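Local coordinates for endo-1,4-beta-mannanase (Eisenia fetida, PDB 5Y6T), which probably cleaves internal beta-1,4-mannosidic bonds of mannans, acting as a cold-adapted glycoside hydrolase of family GH5, at residues I29-Y34 and Q327-G332; F38-Y43 and D90-M95; R67-C72 and F114-N119; G84-T89 and Q139-Q144. One frame throughout, in Å; residues are numbered along the deposited sequence.

Contact 1. Residues I29-Y34 and Q327-G332; sequences IAWQNY and QANGGG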
loop_
_atom_site.group_PDB
_atom_site.type_symbol
_atom_site.label_atom_id
_atom_site.label_comp_id
_atom_site.label_asym_id
_atom_site.label_seq_id
_atom_site.Cartn_x
_atom_site.Cartn_y
_atom_site.Cartn_z
ATOM N N ILE A 29 -9.641 2.974 -0.661
ATOM C CA ILE A 29 -10.814 3.220 -1.589
ATOM C C ILE A 29 -11.534 1.873 -1.857
ATOM O O ILE A 29 -12.748 1.833 -1.651
ATOM C CB ILE A 29 -10.519 4.078 -2.809
ATOM C CG1 ILE A 29 -9.905 5.395 -2.352
ATOM C CG2 ILE A 29 -11.760 4.336 -3.639
ATOM C CD1 ILE A 29 -10.677 6.117 -1.289
ATOM N N ALA A 30 -10.865 0.798 -2.246
ATOM C CA ALA A 30 -9.540 0.776 -2.905
ATOM C C ALA A 30 -9.620 1.037 -4.424
ATOM O O ALA A 30 -8.608 1.239 -5.099
ATOM C CB ALA A 30 -8.836 -0.508 -2.643
ATOM N N TRP A 31 -10.834 1.096 -4.928
ATOM C CA TRP A 31 -11.148 1.368 -6.313
ATOM C C TRP A 31 -12.587 1.823 -6.432
ATOM O O TRP A 31 -13.327 1.738 -5.494
ATOM C CB TRP A 31 -10.996 0.161 -7.226
ATOM C CG TRP A 31 -11.854 -1.036 -6.798
ATOM C CD1 TRP A 31 -13.176 -1.246 -7.057
ATOM C CD2 TRP A 31 -11.435 -2.089 -5.951
ATOM N NE1 TRP A 31 -13.583 -2.420 -6.463
ATOM C CE2 TRP A 31 -12.537 -2.953 -5.760
ATOM C CE3 TRP A 31 -10.224 -2.382 -5.296
ATOM C CZ2 TRP A 31 -12.442 -4.161 -5.004
ATOM C CZ3 TRP A 31 -10.138 -3.569 -4.542
ATOM C CH2 TRP A 31 -11.239 -4.408 -4.363
ATOM N N GLN A 32 -12.917 2.360 -7.599
ATOM C CA GLN A 32 -14.339 2.566 -7.998
ATOM C C GLN A 32 -14.676 1.516 -9.041
ATOM O O GLN A 32 -15.536 0.643 -8.814
ATOM C CB GLN A 32 -14.548 3.976 -8.529
ATOM C CG GLN A 32 -15.957 4.313 -9.036
ATOM C CD GLN A 32 -17.024 4.247 -7.961
ATOM O OE1 GLN A 32 -16.750 4.285 -6.767
ATOM N NE2 GLN A 32 -18.262 4.113 -8.398
ATOM N N ASN A 33 -14.014 1.596 -10.189
ATOM C CA ASN A 33 -14.060 0.519 -11.162
ATOM C C ASN A 33 -12.711 -0.231 -11.121
ATOM O O ASN A 33 -11.739 0.268 -11.666
ATOM C CB ASN A 33 -14.287 1.079 -12.543
ATOM C CG ASN A 33 -15.694 1.669 -12.715
ATOM O OD1 ASN A 33 -16.546 1.545 -11.817
ATOM N ND2 ASN A 33 -15.910 2.371 -13.841
ATOM N N TYR A 34 -12.677 -1.395 -10.470
ATOM C CA TYR A 34 -11.427 -2.100 -10.232
ATOM C C TYR A 34 -10.532 -2.237 -11.450
ATOM O O TYR A 34 -10.933 -2.805 -12.492
ATOM C CB TYR A 34 -11.784 -3.483 -9.693
ATOM C CG TYR A 34 -10.643 -4.394 -9.447
ATOM C CD1 TYR A 34 -9.983 -4.433 -8.202
ATOM C CD2 TYR A 34 -10.272 -5.305 -10.395
ATOM C CE1 TYR A 34 -8.948 -5.348 -7.993
ATOM C CE2 TYR A 34 -9.244 -6.211 -10.169
ATOM C CZ TYR A 34 -8.609 -6.229 -8.961
ATOM O OH TYR A 34 -7.576 -7.152 -8.771
ATOM N N GLN A 327 -13.405 -1.195 3.041
ATOM C CA GLN A 327 -12.862 -0.241 2.083
ATOM C C GLN A 327 -14.036 0.729 1.768
ATOM O O GLN A 327 -15.228 0.402 1.973
ATOM C CB GLN A 327 -12.379 -0.835 0.771
ATOM C CG GLN A 327 -13.407 -1.720 0.081
ATOM C CD GLN A 327 -12.910 -2.309 -1.262
ATOM O OE1 GLN A 327 -12.075 -1.706 -1.987
ATOM N NE2 GLN A 327 -13.461 -3.464 -1.644
ATOM N N ALA A 328 -13.695 1.940 1.299
ATOM C CA ALA A 328 -14.651 3.073 1.108
ATOM C C ALA A 328 -15.804 2.701 0.197
ATOM O O ALA A 328 -16.912 3.163 0.438
ATOM C CB ALA A 328 -13.968 4.312 0.599
ATOM N N ASN A 329 -15.563 1.801 -0.750
ATOM C CA ASN A 329 -16.598 1.480 -1.716
ATOM C C ASN A 329 -17.594 0.475 -1.129
ATOM O O ASN A 329 -18.639 0.198 -1.743
ATOM C CB ASN A 329 -16.061 1.021 -3.114
ATOM C CG ASN A 329 -15.328 -0.298 -3.094
ATOM O OD1 ASN A 329 -15.692 -1.225 -2.351
ATOM N ND2 ASN A 329 -14.294 -0.412 -3.910
ATOM N N GLY A 330 -17.265 -0.105 -0.012
ATOM C CA GLY A 330 -18.192 -0.923 0.768
ATOM C C GLY A 330 -18.320 -2.335 0.311
ATOM O O GLY A 330 -19.099 -3.129 0.879
ATOM N N GLY A 331 -17.529 -2.713 -0.689
ATOM C CA GLY A 331 -17.783 -3.916 -1.490
ATOM C C GLY A 331 -16.951 -5.084 -1.125
ATOM O O GLY A 331 -15.735 -5.022 -0.832
ATOM N N GLY A 332 -17.621 -6.225 -1.124
ATOM C CA GLY A 332 -16.962 -7.485 -1.051
ATOM C C GLY A 332 -16.787 -7.968 0.354
ATOM O O GLY A 332 -17.188 -7.336 1.353
#
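Gln-327 and Asn-329 grip the backbone of Ile-29 to Trp-31 in a buried loop-to-loop contact. The two loops follow strands 20-28 and 322-325, which are parallel neighbours in the sheet. Three hydrogen bonds cross between them. Ala-30 N, the nitrogen of the cis peptide bond that follows Ile-29, gives its hydrogen to Gln-327 OE1 at 2.8 Å. The bond is nearly straight (173°) and uses a lone pair in the carbonyl plane. Gln-327 CG stands between the backbone N and the carbonyl carbon (chi1 52°), and the extended chain beyond carries OE1 there. Asn-329 N donates to Ile-29 O at 3.0 Å, and Asn-329 ND2 reaches Trp-31 O at 2.8 Å.

Both amides also cover one face of the Trp-31 indole. Gln-327 OE1 stands 3.6 Å above the ring plane, and its amide is almost perpendicular to the ring (85°). Asn-329 ND2 lies over the same face, 3.4 Å from Trp-31 CD1. Tyr-34 CD1 covers the opposite face. The other ends of the amides are held within 327-332. Gln-327 NE2 donates to Gly-331 O, and Asn-329 OD1 accepts from Gly-331 N in an Asx turn. Each amide is thus fixed at both ends.

Trp-31 also meets Trp-69. A bound isopropanol lies about 4 Å from the Trp-31 side chain; it probably comes from the crystallisation liquor, though such molecules often mark pockets. Tryptophan-bearing loops after the C-terminal ends of barrel strands are typical of the substrate cleft of a GH5 (beta/alpha)8 barrel, consistent with a role in lining the mannan-binding groove.

Contact 2. Residues F38-Y43 and D90-M95; sequences FGNGQY and DAQNTM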
loop_
_atom_site.group_PDB
_atom_site.type_symbol
_atom_site.label_atom_id
_atom_site.label_comp_id
_atom_site.label_asym_id
_atom_site.label_seq_id
_atom_site.Cartn_x
_atom_site.Cartn_y
_atom_site.Cartn_z
ATOM N N PHE A 38 -8.014 4.671 -13.576
ATOM C CA PHE A 38 -7.047 5.584 -14.181
ATOM C C PHE A 38 -6.543 5.048 -15.502
ATOM O O PHE A 38 -6.297 3.863 -15.643
ATOM C CB PHE A 38 -5.889 5.803 -13.183
ATOM C CG PHE A 38 -6.356 6.310 -11.844
ATOM C CD1 PHE A 38 -6.582 7.632 -11.595
ATOM C CD2 PHE A 38 -6.538 5.414 -10.786
ATOM C CE1 PHE A 38 -7.019 8.083 -10.373
ATOM C CE2 PHE A 38 -6.935 5.853 -9.551
ATOM C CZ PHE A 38 -7.185 7.169 -9.311
ATOM N N GLY A 39 -6.305 5.927 -16.460
ATOM C CA GLY A 39 -5.864 5.449 -17.748
ATOM C C GLY A 39 -7.059 5.210 -18.702
ATOM O O GLY A 39 -8.238 5.101 -18.278
ATOM N N ASN A 40 -6.727 5.179 -19.977
ATOM C CA ASN A 40 -7.710 4.892 -21.072
ATOM C C ASN A 40 -8.936 5.796 -21.014
ATOM O O ASN A 40 -10.042 5.392 -21.373
ATOM C CB ASN A 40 -8.017 3.415 -21.128
ATOM C CG ASN A 40 -6.784 2.593 -21.483
ATOM O OD1 ASN A 40 -5.941 3.042 -22.280
ATOM N ND2 ASN A 40 -6.693 1.379 -20.944
ATOM N N GLY A 41 -8.698 7.041 -20.598
ATOM C CA GLY A 41 -9.752 8.095 -20.512
ATOM C C GLY A 41 -10.897 7.815 -19.541
ATOM O O GLY A 41 -11.936 8.509 -19.567
ATOM N N GLN A 42 -10.684 6.893 -18.579
ATOM C CA GLN A 42 -11.707 6.471 -17.674
ATOM C C GLN A 42 -12.023 7.507 -16.623
ATOM O O GLN A 42 -13.131 7.613 -16.168
ATOM C CB GLN A 42 -11.347 5.108 -17.048
ATOM C CG GLN A 42 -11.361 4.013 -18.076
ATOM C CD GLN A 42 -12.656 3.961 -18.897
ATOM O OE1 GLN A 42 -13.715 3.660 -18.348
ATOM N NE2 GLN A 42 -12.554 4.267 -20.181
ATOM N N TYR A 43 -11.024 8.260 -16.207
ATOM C CA TYR A 43 -11.224 9.176 -15.128
ATOM C C TYR A 43 -12.164 10.287 -15.609
ATOM O O TYR A 43 -13.131 10.623 -14.921
ATOM C CB TYR A 43 -9.845 9.734 -14.673
ATOM C CG TYR A 43 -9.888 10.540 -13.407
ATOM C CD1 TYR A 43 -9.704 9.939 -12.169
ATOM C CD2 TYR A 43 -10.063 11.917 -13.426
ATOM C CE1 TYR A 43 -9.724 10.699 -11.013
ATOM C CE2 TYR A 43 -10.128 12.654 -12.271
ATOM C CZ TYR A 43 -9.894 12.032 -11.055
ATOM O OH TYR A 43 -9.955 12.769 -9.864
ATOM N N ASP A 90 -0.868 3.351 -20.245
ATOM C CA ASP A 90 -2.189 3.011 -20.755
ATOM C C ASP A 90 -2.243 3.376 -22.222
ATOM O O ASP A 90 -1.399 4.155 -22.677
ATOM C CB ASP A 90 -3.314 3.695 -20.002
ATOM C CG ASP A 90 -3.257 5.206 -20.118
ATOM O OD1 ASP A 90 -2.305 5.789 -19.542
ATOM O OD2 ASP A 90 -4.192 5.842 -20.791
ATOM N N ALA A 91 -3.204 2.799 -22.948
ATOM C CA ALA A 91 -3.302 3.043 -24.417
ATOM C C ALA A 91 -3.457 4.483 -24.813
ATOM O O ALA A 91 -3.005 4.848 -25.879
ATOM C CB ALA A 91 -4.427 2.227 -25.084
ATOM N N GLN A 92 -4.129 5.305 -23.999
ATOM C CA GLN A 92 -4.422 6.651 -24.354
ATOM C C GLN A 92 -3.498 7.664 -23.677
ATOM O O GLN A 92 -3.708 8.877 -23.801
ATOM C CB GLN A 92 -5.885 6.964 -24.030
ATOM C CG GLN A 92 -6.854 6.205 -24.900
ATOM C CD GLN A 92 -8.285 6.259 -24.429
ATOM O OE1 GLN A 92 -9.014 5.298 -24.590
ATOM N NE2 GLN A 92 -8.720 7.408 -23.963
ATOM N N ASN A 93 -2.526 7.159 -22.915
ATOM C CA ASN A 93 -1.611 7.960 -22.112
ATOM C C ASN A 93 -2.390 8.985 -21.256
ATOM O O ASN A 93 -1.945 10.136 -21.052
ATOM C CB ASN A 93 -0.546 8.620 -22.994
ATOM C CG ASN A 93 0.579 9.255 -22.189
ATOM O OD1 ASN A 93 0.987 8.721 -21.135
ATOM N ND2 ASN A 93 1.028 10.445 -22.625
ATOM N N THR A 94 -3.498 8.544 -20.654
ATOM C CA THR A 94 -4.165 9.436 -19.661
ATOM C C THR A 94 -3.848 9.191 -18.176
ATOM O O THR A 94 -4.194 10.022 -17.330
ATOM C CB THR A 94 -5.675 9.487 -19.806
ATOM O OG1 THR A 94 -6.307 8.331 -19.278
ATOM C CG2 THR A 94 -6.052 9.741 -21.316
ATOM N N MET A 95 -3.207 8.086 -17.875
ATOM C CA MET A 95 -3.036 7.729 -16.475
ATOM C C MET A 95 -2.416 8.845 -15.673
ATOM O O MET A 95 -2.832 9.162 -14.580
ATOM C CB MET A 95 -2.258 6.433 -16.319
ATOM C CG MET A 95 -2.198 5.987 -14.853
ATOM S SD MET A 95 -1.379 4.435 -14.675
ATOM C CE MET A 95 -2.688 3.359 -15.353
HETATM O O HOH W 1 -3.870 0.211 -21.323
#
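Phe-38 meets Met-95 through its CB, 4.1 Å from Met-95 CG. The Met-95 chain bends at its last torsion (chi3 -73°), which lays CE beside Phe-38 O. Gly-39 comes next, its CA 3.5 Å from Asp-90 OD2; a CB here would press on Asp-90 and Met-95. Asn-40 N then gives a straight bond to Asp-90 OD2 at 2.7 Å, approaching from above the carboxylate plane. The same oxygen takes Thr-94 N on its syn lone pair, while Asp-90 OD1 accepts from Met-95 N. With an alanine in place of Asp-90, the backbone N-H groups of Asn-40, Thr-94 and Met-95 would probably be left without the carboxylate that holds them.

The Asn-40 side chain runs back past Asp-90. Its OD1 receives weak bonds from Ala-91 N and Gln-92 N. A water accepts from both Asn-40 ND2 and Ala-91 N. Gly-41, the N-cap residue of helix 42-60, donates its N to Thr-94 OG1 at 3.0 Å; that hydroxyl is also bonded to Asp-98. Gln-42 NE2 folds back to Asn-40 O.

The contact ties together the starts of helices 42-60 and 95-108. Phe-38 and Met-95 pack on Ile-68 and Val-70 of strand 65-72.

Contact 3. Residues R67-C72 and F114-N119; sequences RIWVHC and FIVLWN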
loop_
_atom_site.group_PDB
_atom_site.type_symbol
_atom_site.label_atom_id
_atom_site.label_comp_id
_atom_site.label_asym_id
_atom_site.label_seq_id
_atom_site.Cartn_x
_atom_site.Cartn_y
_atom_site.Cartn_z
ATOM N N ARG A 67 -5.787 5.076 0.447
ATOM C CA ARG A 67 -5.014 4.133 -0.355
ATOM C C ARG A 67 -5.842 3.693 -1.541
ATOM O O ARG A 67 -6.979 3.279 -1.391
ATOM C CB ARG A 67 -4.619 2.919 0.506
ATOM C CG ARG A 67 -3.772 1.845 -0.187
ATOM C CD ARG A 67 -3.204 0.940 0.918
ATOM N NE ARG A 67 -2.445 -0.208 0.424
ATOM C CZ ARG A 67 -2.925 -1.448 0.331
ATOM N NH1 ARG A 67 -4.225 -1.742 0.525
ATOM N NH2 ARG A 67 -2.082 -2.417 -0.041
ATOM N N ILE A 68 -5.273 3.781 -2.721
ATOM C CA ILE A 68 -5.995 3.510 -3.955
ATOM C C ILE A 68 -5.132 2.680 -4.906
ATOM O O ILE A 68 -3.883 2.812 -4.980
ATOM C CB ILE A 68 -6.421 4.831 -4.653
ATOM C CG1 ILE A 68 -7.390 4.501 -5.815
ATOM C CG2 ILE A 68 -5.233 5.698 -5.096
ATOM C CD1 ILE A 68 -8.276 5.671 -6.192
ATOM N N TRP A 69 -5.783 1.824 -5.661
ATOM C CA TRP A 69 -5.086 0.842 -6.496
ATOM C C TRP A 69 -5.228 1.183 -7.961
ATOM O O TRP A 69 -6.302 1.659 -8.391
ATOM C CB TRP A 69 -5.656 -0.532 -6.277
ATOM C CG TRP A 69 -5.554 -1.137 -4.910
ATOM C CD1 TRP A 69 -5.115 -0.549 -3.748
ATOM C CD2 TRP A 69 -5.902 -2.472 -4.569
ATOM N NE1 TRP A 69 -5.228 -1.451 -2.685
ATOM C CE2 TRP A 69 -5.699 -2.633 -3.176
ATOM C CE3 TRP A 69 -6.409 -3.563 -5.291
ATOM C CZ2 TRP A 69 -5.964 -3.847 -2.512
ATOM C CZ3 TRP A 69 -6.648 -4.750 -4.629
ATOM C CH2 TRP A 69 -6.433 -4.886 -3.261
ATOM N N VAL A 70 -4.207 0.832 -8.731
ATOM C CA VAL A 70 -4.171 1.234 -10.158
ATOM C C VAL A 70 -4.159 0.032 -11.078
ATOM O O VAL A 70 -5.239 -0.315 -11.590
ATOM C CB VAL A 70 -3.004 2.202 -10.464
ATOM C CG1 VAL A 70 -3.011 2.669 -11.912
ATOM C CG2 VAL A 70 -2.999 3.403 -9.490
ATOM N N HIS A 71 -3.049 -0.631 -11.340
ATOM C CA HIS A 71 -3.068 -1.671 -12.369
ATOM C C HIS A 71 -3.777 -2.963 -11.935
ATOM O O HIS A 71 -4.291 -3.729 -12.806
ATOM C CB HIS A 71 -1.667 -2.086 -12.810
ATOM C CG HIS A 71 -0.797 -0.949 -13.261
ATOM N ND1 HIS A 71 -1.172 -0.069 -14.251
ATOM C CD2 HIS A 71 0.481 -0.655 -12.954
ATOM C CE1 HIS A 71 -0.164 0.757 -14.515
ATOM N NE2 HIS A 71 0.852 0.426 -13.724
ATOM N N CYS A 72 -3.694 -3.254 -10.643
ATOM C CA CYS A 72 -4.376 -4.430 -10.051
ATOM C C CYS A 72 -3.797 -5.707 -10.647
ATOM O O CYS A 72 -2.592 -5.988 -10.484
ATOM C CB CYS A 72 -5.917 -4.301 -10.189
ATOM S SG CYS A 72 -6.573 -2.897 -9.247
ATOM N N PHE A 114 -1.956 7.434 -1.224
ATOM C CA PHE A 114 -1.021 6.333 -1.369
ATOM C C PHE A 114 -1.472 5.473 -2.520
ATOM O O PHE A 114 -2.595 4.965 -2.514
ATOM C CB PHE A 114 -0.874 5.573 -0.049
ATOM C CG PHE A 114 -0.284 6.441 1.059
ATOM C CD1 PHE A 114 -1.060 7.401 1.727
ATOM C CD2 PHE A 114 1.059 6.397 1.343
ATOM C CE1 PHE A 114 -0.509 8.247 2.719
ATOM C CE2 PHE A 114 1.599 7.228 2.321
ATOM C CZ PHE A 114 0.826 8.186 2.962
ATOM N N ILE A 115 -0.587 5.296 -3.468
ATOM C CA ILE A 115 -0.901 4.691 -4.799
ATOM C C ILE A 115 -0.266 3.327 -4.928
ATOM O O ILE A 115 0.945 3.214 -4.870
ATOM C CB ILE A 115 -0.446 5.581 -5.977
ATOM C CG1 ILE A 115 -0.957 7.030 -5.818
ATOM C CG2 ILE A 115 -0.912 5.006 -7.302
ATOM C CD1 ILE A 115 -0.357 8.020 -6.795
ATOM N N VAL A 116 -1.120 2.324 -5.120
ATOM C CA VAL A 116 -0.723 0.944 -5.240
ATOM C C VAL A 116 -0.700 0.494 -6.690
ATOM O O VAL A 116 -1.734 0.431 -7.320
ATOM C CB VAL A 116 -1.631 0.008 -4.401
ATOM C CG1 VAL A 116 -1.043 -1.363 -4.433
ATOM C CG2 VAL A 116 -1.755 0.469 -2.943
ATOM N N LEU A 117 0.455 0.071 -7.185
ATOM C CA LEU A 117 0.564 -0.333 -8.596
ATOM C C LEU A 117 -0.097 -1.664 -8.940
ATOM O O LEU A 117 -0.998 -1.696 -9.794
ATOM C CB LEU A 117 2.016 -0.369 -9.001
ATOM C CG LEU A 117 2.838 0.915 -8.899
ATOM C CD1 LEU A 117 4.317 0.722 -9.297
ATOM C CD2 LEU A 117 2.292 1.992 -9.822
ATOM N N TRP A 118 0.304 -2.709 -8.227
ATOM C CA TRP A 118 -0.046 -4.037 -8.587
ATOM C C TRP A 118 -0.795 -4.735 -7.464
ATOM O O TRP A 118 -0.622 -4.383 -6.301
ATOM C CB TRP A 118 1.179 -4.861 -8.937
ATOM C CG TRP A 118 2.000 -4.287 -10.028
ATOM C CD1 TRP A 118 3.197 -3.671 -9.875
ATOM C CD2 TRP A 118 1.778 -4.376 -11.426
ATOM N NE1 TRP A 118 3.721 -3.344 -11.079
ATOM C CE2 TRP A 118 2.884 -3.804 -12.057
ATOM C CE3 TRP A 118 0.770 -4.942 -12.233
ATOM C CZ2 TRP A 118 2.965 -3.668 -13.444
ATOM C CZ3 TRP A 118 0.874 -4.854 -13.565
ATOM C CH2 TRP A 118 1.968 -4.198 -14.175
ATOM N N ASN A 119 -1.585 -5.759 -7.834
ATOM C CA ASN A 119 -2.242 -6.635 -6.842
ATOM C C ASN A 119 -1.727 -8.037 -6.811
ATOM O O ASN A 119 -1.561 -8.691 -7.841
ATOM C CB ASN A 119 -3.774 -6.644 -7.105
ATOM C CG ASN A 119 -4.570 -7.237 -5.941
ATOM O OD1 ASN A 119 -4.091 -7.323 -4.833
ATOM N ND2 ASN A 119 -5.791 -7.687 -6.233
HETATM O O HOH W 2 -3.056 -2.201 -7.871
#
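Ile-68 and Val-70 alternate with Phe-114 and Val-116 in a parallel backbone ladder. Ile-68 N donates to Phe-114 O at 2.9 Å. Val-116 N donates to Ile-68 O, and Val-70 N to Val-116 O. A beta bulge then shifts the register by one residue. Within it Leu-117 O accepts from Cys-72 N at 3.2 Å and, weakly, from His-71 N. A water links the strands at the bulge, accepting from Cys-72 N and donating to Val-116 O. Asn-119 N closes the ladder on Cys-72 O at 2.8 Å.

With CG anti to the backbone N (chi1 -179°) and the chain extended to NE, Arg-67 runs past Val-116. Val-116 CG2 lies over a guanidinium face, 3.5 Å from Arg-67 NE. That guanidinium is satisfied by salt bridges to Glu-163 and Glu-297 and by bonds to Asn-28 and Asn-166. Asn-119 packs obliquely on Trp-69; its amide is held by Asn-166, Ala-121 and Tyr-34. His-71 CB lies 3.8 Å from Trp-118 CE3. The His-71 ring bonds Tyr-141 and Thr-77, and Trp-118 NE1 bonds Gln-211 OE1.

Arg-67, Trp-69 and Val-116 face inward; Ile-68 contacts helix 95-108. Two neighbouring parallel strands joined through that helix form a beta-alpha-beta crossover of a (beta/alpha)8 barrel.

Contact 4. Residues G84-T89 and Q139-Q144; sequences GYVVGT and QTYIDQ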
loop_
_atom_site.group_PDB
_atom_site.type_symbol
_atom_site.label_atom_id
_atom_site.label_comp_id
_atom_site.label_asym_id
_atom_site.label_seq_id
_atom_site.Cartn_x
_atom_site.Cartn_y
_atom_site.Cartn_z
ATOM N N GLY A 84 4.610 -8.498 -25.180
ATOM C CA GLY A 84 4.548 -8.360 -23.714
ATOM C C GLY A 84 5.434 -7.261 -23.177
ATOM O O GLY A 84 5.527 -7.142 -21.963
ATOM N N TYR A 85 6.102 -6.495 -24.049
ATOM C CA TYR A 85 6.891 -5.323 -23.583
ATOM C C TYR A 85 5.917 -4.198 -23.279
ATOM O O TYR A 85 4.892 -3.989 -23.962
ATOM C CB TYR A 85 7.930 -4.863 -24.601
ATOM C CG TYR A 85 8.965 -5.944 -24.762
ATOM C CD1 TYR A 85 9.974 -6.132 -23.843
ATOM C CD2 TYR A 85 8.820 -6.868 -25.752
ATOM C CE1 TYR A 85 10.857 -7.167 -23.927
ATOM C CE2 TYR A 85 9.726 -7.923 -25.835
ATOM C CZ TYR A 85 10.705 -8.060 -24.917
ATOM O OH TYR A 85 11.600 -9.112 -25.007
ATOM N N VAL A 86 6.217 -3.416 -22.262
ATOM C CA VAL A 86 5.307 -2.306 -21.938
ATOM C C VAL A 86 5.652 -1.048 -22.783
ATOM O O VAL A 86 6.810 -0.683 -22.917
ATOM C CB VAL A 86 5.344 -1.996 -20.399
ATOM C CG1 VAL A 86 4.586 -0.720 -20.063
ATOM C CG2 VAL A 86 4.832 -3.186 -19.562
ATOM N N VAL A 87 4.626 -0.404 -23.320
ATOM C CA VAL A 87 4.780 0.767 -24.172
ATOM C C VAL A 87 4.278 2.037 -23.533
ATOM O O VAL A 87 4.603 3.126 -24.015
ATOM C CB VAL A 87 4.146 0.604 -25.584
ATOM C CG1 VAL A 87 4.863 -0.478 -26.346
ATOM C CG2 VAL A 87 2.622 0.391 -25.509
ATOM N N GLY A 88 3.618 1.917 -22.389
ATOM C CA GLY A 88 3.121 3.095 -21.693
ATOM C C GLY A 88 2.251 2.706 -20.551
ATOM O O GLY A 88 2.024 1.514 -20.317
ATOM N N THR A 89 1.805 3.710 -19.795
ATOM C CA THR A 89 0.928 3.445 -18.644
ATOM C C THR A 89 -0.421 2.900 -19.072
ATOM O O THR A 89 -1.122 2.259 -18.286
ATOM C CB THR A 89 0.677 4.756 -17.853
ATOM O OG1 THR A 89 0.201 5.854 -18.727
ATOM C CG2 THR A 89 1.920 5.222 -17.223
ATOM N N GLN A 139 11.903 -4.155 -17.219
ATOM C CA GLN A 139 12.607 -2.902 -17.432
ATOM C C GLN A 139 11.803 -1.959 -18.380
ATOM O O GLN A 139 11.905 -0.766 -18.257
ATOM C CB GLN A 139 14.001 -3.137 -18.033
ATOM C CG GLN A 139 14.853 -1.885 -18.001
ATOM C CD GLN A 139 15.198 -1.399 -16.613
ATOM O OE1 GLN A 139 15.355 -2.201 -15.636
ATOM N NE2 GLN A 139 15.221 -0.070 -16.459
ATOM N N THR A 140 11.043 -2.512 -19.343
ATOM C CA THR A 140 10.177 -1.712 -20.176
ATOM C C THR A 140 9.004 -1.097 -19.404
ATOM O O THR A 140 8.629 0.064 -19.580
ATOM C CB THR A 140 9.737 -2.477 -21.456
ATOM O OG1 THR A 140 8.809 -3.557 -21.137
ATOM C CG2 THR A 140 10.971 -2.869 -22.257
ATOM N N TYR A 141 8.410 -1.866 -18.503
ATOM C CA TYR A 141 7.476 -1.283 -17.513
ATOM C C TYR A 141 8.083 -0.106 -16.800
ATOM O O TYR A 141 7.499 1.011 -16.709
ATOM C CB TYR A 141 6.902 -2.329 -16.502
ATOM C CG TYR A 141 5.957 -1.639 -15.541
ATOM C CD1 TYR A 141 4.735 -1.172 -15.971
ATOM C CD2 TYR A 141 6.308 -1.409 -14.191
ATOM C CE1 TYR A 141 3.936 -0.429 -15.120
ATOM C CE2 TYR A 141 5.526 -0.697 -13.362
ATOM C CZ TYR A 141 4.311 -0.231 -13.807
ATOM O OH TYR A 141 3.498 0.545 -12.991
ATOM N N ILE A 142 9.282 -0.323 -16.260
ATOM C CA ILE A 142 9.939 0.726 -15.508
ATOM C C ILE A 142 10.202 1.991 -16.339
ATOM O O ILE A 142 9.919 3.104 -15.918
ATOM C CB ILE A 142 11.266 0.177 -14.895
ATOM C CG1 ILE A 142 10.914 -0.756 -13.720
ATOM C CG2 ILE A 142 12.141 1.247 -14.382
ATOM C CD1 ILE A 142 12.048 -1.598 -13.161
ATOM N N ASP A 143 10.678 1.798 -17.539
ATOM C CA ASP A 143 11.219 2.916 -18.337
ATOM C C ASP A 143 10.117 3.610 -19.083
ATOM O O ASP A 143 10.170 4.841 -19.220
ATOM C CB ASP A 143 12.182 2.381 -19.384
ATOM C CG ASP A 143 13.539 1.981 -18.821
ATOM O OD1 ASP A 143 13.907 2.333 -17.666
ATOM O OD2 ASP A 143 14.177 1.241 -19.581
ATOM N N GLN A 144 9.104 2.855 -19.557
ATOM C CA GLN A 144 8.059 3.383 -20.438
ATOM C C GLN A 144 6.800 3.815 -19.704
ATOM O O GLN A 144 6.010 4.604 -20.190
ATOM C CB GLN A 144 7.637 2.397 -21.534
ATOM C CG GLN A 144 8.689 1.941 -22.551
ATOM C CD GLN A 144 9.796 2.909 -22.809
ATOM O OE1 GLN A 144 10.875 2.768 -22.288
ATOM N NE2 GLN A 144 9.548 3.870 -23.665
#
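Val-86 packs its side chain against Thr-140 and Tyr-141 of helix 135-152, and this is the tight part of the contact. Its CB lies 3.6 Å from Tyr-141 N. Val-86 CG2 rests 3.8 Å from Tyr-141 CB and near the edge of the Tyr-141 ring. The two side chains lie side by side and point the same way. Beside them Val-86 N donates to Thr-140 OG1 at 2.8 Å (162°). The hydroxyl sits between the Thr-140 backbone N and carbonyl carbon (chi1 70°), where it can also donate to Lys-137 O. A valine in place of Thr-140 would probably leave Val-86 N and Lys-137 O without this shared partner.

The outer side is looser. Tyr-85 CD1 touches Thr-140 CG2 obliquely at 3.8 Å. Gly-88 CA approaches Gln-144 O at 3.6 Å, a CA-H...O contact. The Gln-144 side chain is exposed and adopts two conformers. The short strand 86-88 runs almost along the helix, 12° from its direction.

On the inner side the Tyr-141 ring meets Trp-118. One hydroxyl bond and the Val-86 side chain make the close-packed part, with Gln-144 covering the outer side. The join to the helix is thus largely apolar and has no salt bridge across it; the strand is also bonded to Glu-79.

In the fold
Contact 3 is the most central of the four, and all its touching residues are buried. Contact 1 is also buried but lies further out, on the loops beyond the strands. Contacts 2 and 4 are partly open to solvent, their centres each about 21 Å from the centre of the chain. Strand 65-72 is the common element: Ile-29 and Ala-30 of contact 1 bond to it, Phe-38 and Met-95 of contact 2 pack on it, and His-71 bonds Tyr-141 of contact 4. The chemistry follows place. The barrel ladder of contact 3 rests on backbone bonds; contact 1 adds side-chain amides to one backbone bond, contact 2 uses a buried carboxylate, and contact 4 a single hydroxyl with apolar packing.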